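Local coordinates for inosine-uridine preferring nucleoside hydrolase family protein (Bacillus anthracis, PDB 2C40) that belongs to the inosine-uridine preferring nucleoside hydrolase family and binds a calcium ion and alpha-D-ribofuranose in one pocket, at residues Y5-G10 with L122-P127; V32-A37 with I60-S65. One frame throughout, in Å; residues are numbered along the deposited sequence.

Contact 1. Residues Y5-G10 with L122-P127; sequences YFNHDG and LLFTGP. With CA (calcium ion), chain C.
Asn7 and Phe124 meet on one face of two parallel strands, where Asn7 CB stands over the centre of the Phe124 ring in a CH-pi contact, 3.3 Å from its centroid. A chi1 of -80° puts Phe124 CG anti to the carbonyl carbon and beside its backbone N. The Asn7 amide plane, 21° from the ring, lies over its CD2-CE2 side. On the other face Phe6 and Leu123 lie side by side, with Phe6 CD2 3.5 Å from Leu123 CD1, while the rim of the Phe6 ring meets Thr125 OG1 through CE2. Three backbone bonds, Leu123 N to Tyr5 O, Asn7 N to Leu123 O and Thr125 N to Asn7 O, join neighbouring inner strands 2-8 and 120-124 of the mixed sheet. Binding sites of parallel alpha/beta sheets lie at the C-terminal strand ends, and here Asp9 and Thr125 touch alpha-D-ribofuranose. Asp9 OD2 binds the calcium ion at 2.3 Å, and Thr125 O binds it at 2.5 Å. Asp14 and Asp247 add further ligands. Asp9 OD1 accepts from Asp38 N, and a calcium-bound water lies 2.6 Å from Asp9 OD1. A second water accepts from Gly126 N and donates to Pro127 O.

Contact 2. Residues V32-A37 with I60-S65; sequences VSVIPA and IEVAAS
Ser65 OG is gripped by two hydrogen bonds, with Asp130 OD1 and Ser67 N, and lies 3.6 Å from Ile35 CG1 just beyond the strand ends. Beside it Pro36, at the centre of an inverse gamma turn, brings CD to 3.9 Å from Ser65 CB. Three backbone bonds run along this parallel pair. Ser65 N donates to Val34 O over 2.9 Å, and Val34 N reaches Ala63 O nearly straight in line with the carbonyl, whereas Ala63 N approaches Val32 O with a 21° tilt from the carbonyl plane. The short strand segments lie 29° apart in direction. On one face Val34 CG2 and Val62 CG1 touch at 3.7 Å, their side chains crossing at a slant. Val62 CG1 is anti to its backbone N (chi1 -174°), and this is the branch that does the touching. Farther back, Val32 CG2 meets Ile60 CD1, also at 3.7 Å. The opposite face is lighter: Ser33 CB lies 4.0 Å from Ala63 CB, and Ser33 OG turns to Tyr5 OH of the adjoining strand. Helix 41-55, the connection of this beta-alpha-beta unit, packs on Val34, Val62 and Ala64; helix 105-115 touches Ser33 and Ala63 on their face and Ser65 just beyond the strand, and strand 2-8 flanks strand 27-34.

Overall arrangement
From the N terminus, strand 2-8 comes first, then helix 12-21 and strand 27-34. Contact 2 closes a short loop of 22 residues, mostly helix 41-55, by bringing strand 62-64 beside strand 27-34. The chain then passes through several helices, including 105-115, before strand 120-124 returns to strand 2-8 and contact 1 closes a loop of 111 residues that encloses the smaller one. Contact 1 holds metal ligands; contact 2 lies one strand further out, its centre 9 Å away. Bonds between the contacts, such as Ser33 N with Phe6 O, join strand 27-34 to strand 2-8, so that four consecutive strands are tied together, from 62-64, outermost within this chain, inward to 120-124.

Contact 1. Residues Y5-G10 with L122-P127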
loop_
_atom_site.group_PDB
_atom_site.type_symbol
_atom_site.label_atom_id
_atom_site.label_comp_id
_atom_site.label_asym_id
_atom_site.label_seq_id
_atom_site.Cartn_x
_atom_site.Cartn_y
_atom_site.Cartn_z
ATOM N N TYR A 5 -26.687 -10.028 -6.439
ATOM C CA TYR A 5 -26.471 -9.270 -5.226
ATOM C C TYR A 5 -25.108 -9.653 -4.689
ATOM O O TYR A 5 -24.850 -10.823 -4.480
ATOM C CB TYR A 5 -27.556 -9.571 -4.189
ATOM C CG TYR A 5 -27.433 -8.727 -2.977
ATOM C CD1 TYR A 5 -26.425 -8.966 -2.029
ATOM C CD2 TYR A 5 -28.326 -7.677 -2.743
ATOM C CE1 TYR A 5 -26.299 -8.147 -0.876
ATOM C CE2 TYR A 5 -28.208 -6.879 -1.617
ATOM C CZ TYR A 5 -27.189 -7.127 -0.686
ATOM O OH TYR A 5 -27.077 -6.324 0.430
ATOM N N PHE A 6 -24.262 -8.647 -4.438
ATOM C CA PHE A 6 -22.847 -8.814 -4.093
ATOM C C PHE A 6 -22.555 -8.364 -2.656
ATOM O O PHE A 6 -22.677 -7.169 -2.346
ATOM C CB PHE A 6 -22.015 -7.976 -5.082
ATOM C CG PHE A 6 -20.536 -8.052 -4.902
ATOM C CD1 PHE A 6 -19.756 -6.966 -5.226
ATOM C CD2 PHE A 6 -19.917 -9.201 -4.466
ATOM C CE1 PHE A 6 -18.389 -7.003 -5.079
ATOM C CE2 PHE A 6 -18.539 -9.251 -4.314
ATOM C CZ PHE A 6 -17.764 -8.164 -4.616
ATOM N N ASN A 7 -22.153 -9.315 -1.806
ATOM C CA ASN A 7 -21.688 -9.032 -0.433
ATOM C C ASN A 7 -20.170 -9.272 -0.382
ATOM O O ASN A 7 -19.699 -10.344 -0.733
ATOM C CB ASN A 7 -22.461 -9.923 0.581
ATOM C CG ASN A 7 -22.172 -9.573 2.042
ATOM O OD1 ASN A 7 -22.855 -8.725 2.648
ATOM N ND2 ASN A 7 -21.166 -10.228 2.621
ATOM N N HIS A 8 -19.388 -8.265 0.017
ATOM C CA HIS A 8 -17.914 -8.397 0.016
ATOM C C HIS A 8 -17.326 -7.860 1.286
ATOM O O HIS A 8 -17.981 -7.116 1.993
ATOM C CB HIS A 8 -17.275 -7.712 -1.217
ATOM C CG HIS A 8 -17.284 -6.196 -1.208
ATOM N ND1 HIS A 8 -16.312 -5.439 -0.585
ATOM C CD2 HIS A 8 -18.097 -5.311 -1.849
ATOM C CE1 HIS A 8 -16.559 -4.158 -0.804
ATOM N NE2 HIS A 8 -17.639 -4.055 -1.567
ATOM N N ASP A 9 -16.078 -8.232 1.582
ATOM C CA ASP A 9 -15.431 -7.676 2.784
ATOM C C ASP A 9 -14.210 -6.801 2.527
ATOM O O ASP A 9 -13.312 -6.775 3.314
ATOM C CB ASP A 9 -15.136 -8.751 3.821
ATOM C CG ASP A 9 -14.094 -9.734 3.386
ATOM O OD1 ASP A 9 -13.580 -10.428 4.286
ATOM O OD2 ASP A 9 -13.801 -9.822 2.172
ATOM N N GLY A 10 -14.206 -6.115 1.396
ATOM C CA GLY A 10 -13.361 -4.946 1.164
ATOM C C GLY A 10 -11.861 -5.135 1.162
ATOM O O GLY A 10 -11.152 -4.161 1.309
ATOM N N LEU A 122 -26.574 -14.807 -5.582
ATOM C CA LEU A 122 -25.807 -14.232 -4.475
ATOM C C LEU A 122 -24.340 -14.536 -4.644
ATOM O O LEU A 122 -23.952 -15.682 -4.893
ATOM C CB LEU A 122 -26.246 -14.828 -3.146
ATOM C CG LEU A 122 -27.690 -14.685 -2.747
ATOM C CD1 LEU A 122 -27.832 -15.367 -1.381
ATOM C CD2 LEU A 122 -28.084 -13.226 -2.677
ATOM N N LEU A 123 -23.536 -13.492 -4.572
ATOM C CA LEU A 123 -22.124 -13.572 -4.718
ATOM C C LEU A 123 -21.533 -13.013 -3.412
ATOM O O LEU A 123 -21.695 -11.827 -3.120
ATOM C CB LEU A 123 -21.714 -12.676 -5.880
ATOM C CG LEU A 123 -20.371 -12.868 -6.573
ATOM C CD1 LEU A 123 -19.866 -11.544 -7.053
ATOM C CD2 LEU A 123 -19.338 -13.597 -5.788
ATOM N N PHE A 124 -20.890 -13.885 -2.627
ATOM C CA PHE A 124 -20.266 -13.503 -1.379
ATOM C C PHE A 124 -18.762 -13.812 -1.478
ATOM O O PHE A 124 -18.336 -14.986 -1.667
ATOM C CB PHE A 124 -20.889 -14.236 -0.202
ATOM C CG PHE A 124 -22.196 -13.650 0.277
ATOM C CD1 PHE A 124 -23.265 -13.482 -0.580
ATOM C CD2 PHE A 124 -22.355 -13.225 1.582
ATOM C CE1 PHE A 124 -24.490 -12.923 -0.152
ATOM C CE2 PHE A 124 -23.580 -12.685 2.017
ATOM C CZ PHE A 124 -24.628 -12.525 1.117
ATOM N N THR A 125 -17.963 -12.744 -1.300
ATOM C CA THR A 125 -16.550 -12.841 -1.323
ATOM C C THR A 125 -15.868 -12.546 0.031
ATOM O O THR A 125 -14.654 -12.638 0.113
ATOM C CB THR A 125 -15.919 -12.014 -2.474
ATOM O OG1 THR A 125 -16.184 -10.605 -2.341
ATOM C CG2 THR A 125 -16.413 -12.515 -3.796
ATOM N N GLY A 126 -16.654 -12.291 1.071
ATOM C CA GLY A 126 -16.234 -12.344 2.452
ATOM C C GLY A 126 -16.982 -13.477 3.183
ATOM O O GLY A 126 -17.558 -14.362 2.550
ATOM N N PRO A 127 -16.976 -13.459 4.534
ATOM C CA PRO A 127 -17.754 -14.364 5.384
ATOM C C PRO A 127 -19.255 -14.382 5.065
ATOM O O PRO A 127 -19.738 -13.459 4.410
ATOM C CB PRO A 127 -17.542 -13.741 6.757
ATOM C CG PRO A 127 -16.199 -13.124 6.684
ATOM C CD PRO A 127 -16.200 -12.514 5.339
HETATM CA CA CA C . -12.711 -11.093 0.534
HETATM O O HOH W 1 -19.371 -11.935 1.967
HETATM O O HOH W 2 -12.372 -12.139 2.747
#

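Contact 2. Residues V32-A37 with I60-S65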
loop_
_atom_site.group_PDB
_atom_site.type_symbol
_atom_site.label_atom_id
_atom_site.label_comp_id
_atom_site.label_asym_id
_atom_site.label_seq_id
_atom_site.Cartn_x
_atom_site.Cartn_y
_atom_site.Cartn_z
ATOM N N VAL A 32 -25.300 -3.982 -3.476
ATOM C CA VAL A 32 -23.946 -4.238 -3.001
ATOM C C VAL A 32 -23.999 -4.000 -1.521
ATOM O O VAL A 32 -24.712 -3.118 -1.087
ATOM C CB VAL A 32 -22.920 -3.319 -3.691
ATOM C CG1 VAL A 32 -21.532 -3.614 -3.213
ATOM C CG2 VAL A 32 -22.973 -3.514 -5.189
ATOM N N SER A 33 -23.308 -4.825 -0.747
ATOM C CA SER A 33 -23.116 -4.568 0.682
ATOM C C SER A 33 -21.734 -4.965 1.196
ATOM O O SER A 33 -21.023 -5.804 0.615
ATOM C CB SER A 33 -24.229 -5.239 1.483
ATOM O OG SER A 33 -24.335 -6.588 1.147
ATOM N N VAL A 34 -21.320 -4.287 2.261
ATOM C CA VAL A 34 -19.955 -4.448 2.760
ATOM C C VAL A 34 -20.026 -4.991 4.162
ATOM O O VAL A 34 -20.723 -4.441 4.993
ATOM C CB VAL A 34 -19.166 -3.116 2.757
ATOM C CG1 VAL A 34 -17.698 -3.323 3.217
ATOM C CG2 VAL A 34 -19.241 -2.444 1.399
ATOM N N ILE A 35 -19.262 -6.047 4.417
ATOM C CA ILE A 35 -19.118 -6.572 5.781
ATOM C C ILE A 35 -17.687 -6.281 6.273
ATOM O O ILE A 35 -16.711 -6.492 5.547
ATOM C CB ILE A 35 -19.543 -8.107 5.911
ATOM C CG1 ILE A 35 -19.623 -8.515 7.389
ATOM C CG2 ILE A 35 -18.612 -9.031 5.082
ATOM C CD1 ILE A 35 -20.024 -9.945 7.611
ATOM N N PRO A 36 -17.555 -5.738 7.499
ATOM C CA PRO A 36 -16.241 -5.362 8.019
ATOM C C PRO A 36 -15.375 -6.545 8.536
ATOM O O PRO A 36 -14.986 -6.589 9.699
ATOM C CB PRO A 36 -16.618 -4.332 9.114
ATOM C CG PRO A 36 -17.855 -4.834 9.662
ATOM C CD PRO A 36 -18.632 -5.351 8.439
ATOM N N ALA A 37 -15.059 -7.482 7.648
ATOM C CA ALA A 37 -14.330 -8.681 8.028
ATOM C C ALA A 37 -12.853 -8.447 7.674
ATOM O O ALA A 37 -12.074 -8.063 8.549
ATOM C CB ALA A 37 -14.912 -9.907 7.354
ATOM N N ILE A 60 -27.101 2.526 -8.114
ATOM C CA ILE A 60 -27.317 1.547 -7.026
ATOM C C ILE A 60 -26.830 2.113 -5.691
ATOM O O ILE A 60 -26.214 3.166 -5.646
ATOM C CB ILE A 60 -26.614 0.169 -7.284
ATOM C CG1 ILE A 60 -25.125 0.332 -7.547
ATOM C CG2 ILE A 60 -27.255 -0.553 -8.467
ATOM C CD1 ILE A 60 -24.400 -0.980 -7.543
ATOM N N GLU A 61 -27.130 1.397 -4.610
ATOM C CA GLU A 61 -26.700 1.792 -3.272
ATOM C C GLU A 61 -25.846 0.713 -2.628
ATOM O O GLU A 61 -25.956 -0.456 -2.964
ATOM C CB GLU A 61 -27.920 2.158 -2.436
ATOM C CG GLU A 61 -28.787 3.217 -3.163
ATOM C CD GLU A 61 -29.932 3.756 -2.341
ATOM O OE1 GLU A 61 -30.239 3.185 -1.255
ATOM O OE2 GLU A 61 -30.545 4.753 -2.824
ATOM N N VAL A 62 -25.004 1.138 -1.693
ATOM C CA VAL A 62 -24.126 0.247 -0.945
ATOM C C VAL A 62 -24.602 0.231 0.511
ATOM O O VAL A 62 -24.671 1.287 1.139
ATOM C CB VAL A 62 -22.632 0.682 -1.045
ATOM C CG1 VAL A 62 -21.712 -0.306 -0.387
ATOM C CG2 VAL A 62 -22.217 0.833 -2.500
ATOM N N ALA A 63 -24.936 -0.960 1.028
ATOM C CA ALA A 63 -25.344 -1.106 2.400
ATOM C C ALA A 63 -24.191 -1.528 3.291
ATOM O O ALA A 63 -23.337 -2.331 2.906
ATOM C CB ALA A 63 -26.458 -2.119 2.501
ATOM N N ALA A 64 -24.200 -1.006 4.504
ATOM C CA ALA A 64 -23.255 -1.362 5.536
ATOM C C ALA A 64 -23.797 -2.466 6.432
ATOM O O ALA A 64 -24.902 -2.327 6.980
ATOM C CB ALA A 64 -22.936 -0.081 6.386
ATOM N N SER A 65 -23.008 -3.530 6.605
ATOM C CA SER A 65 -23.330 -4.586 7.562
ATOM C C SER A 65 -23.190 -4.126 9.002
ATOM O O SER A 65 -22.427 -3.215 9.287
ATOM C CB SER A 65 -22.398 -5.787 7.360
ATOM O OG SER A 65 -22.679 -6.786 8.298
#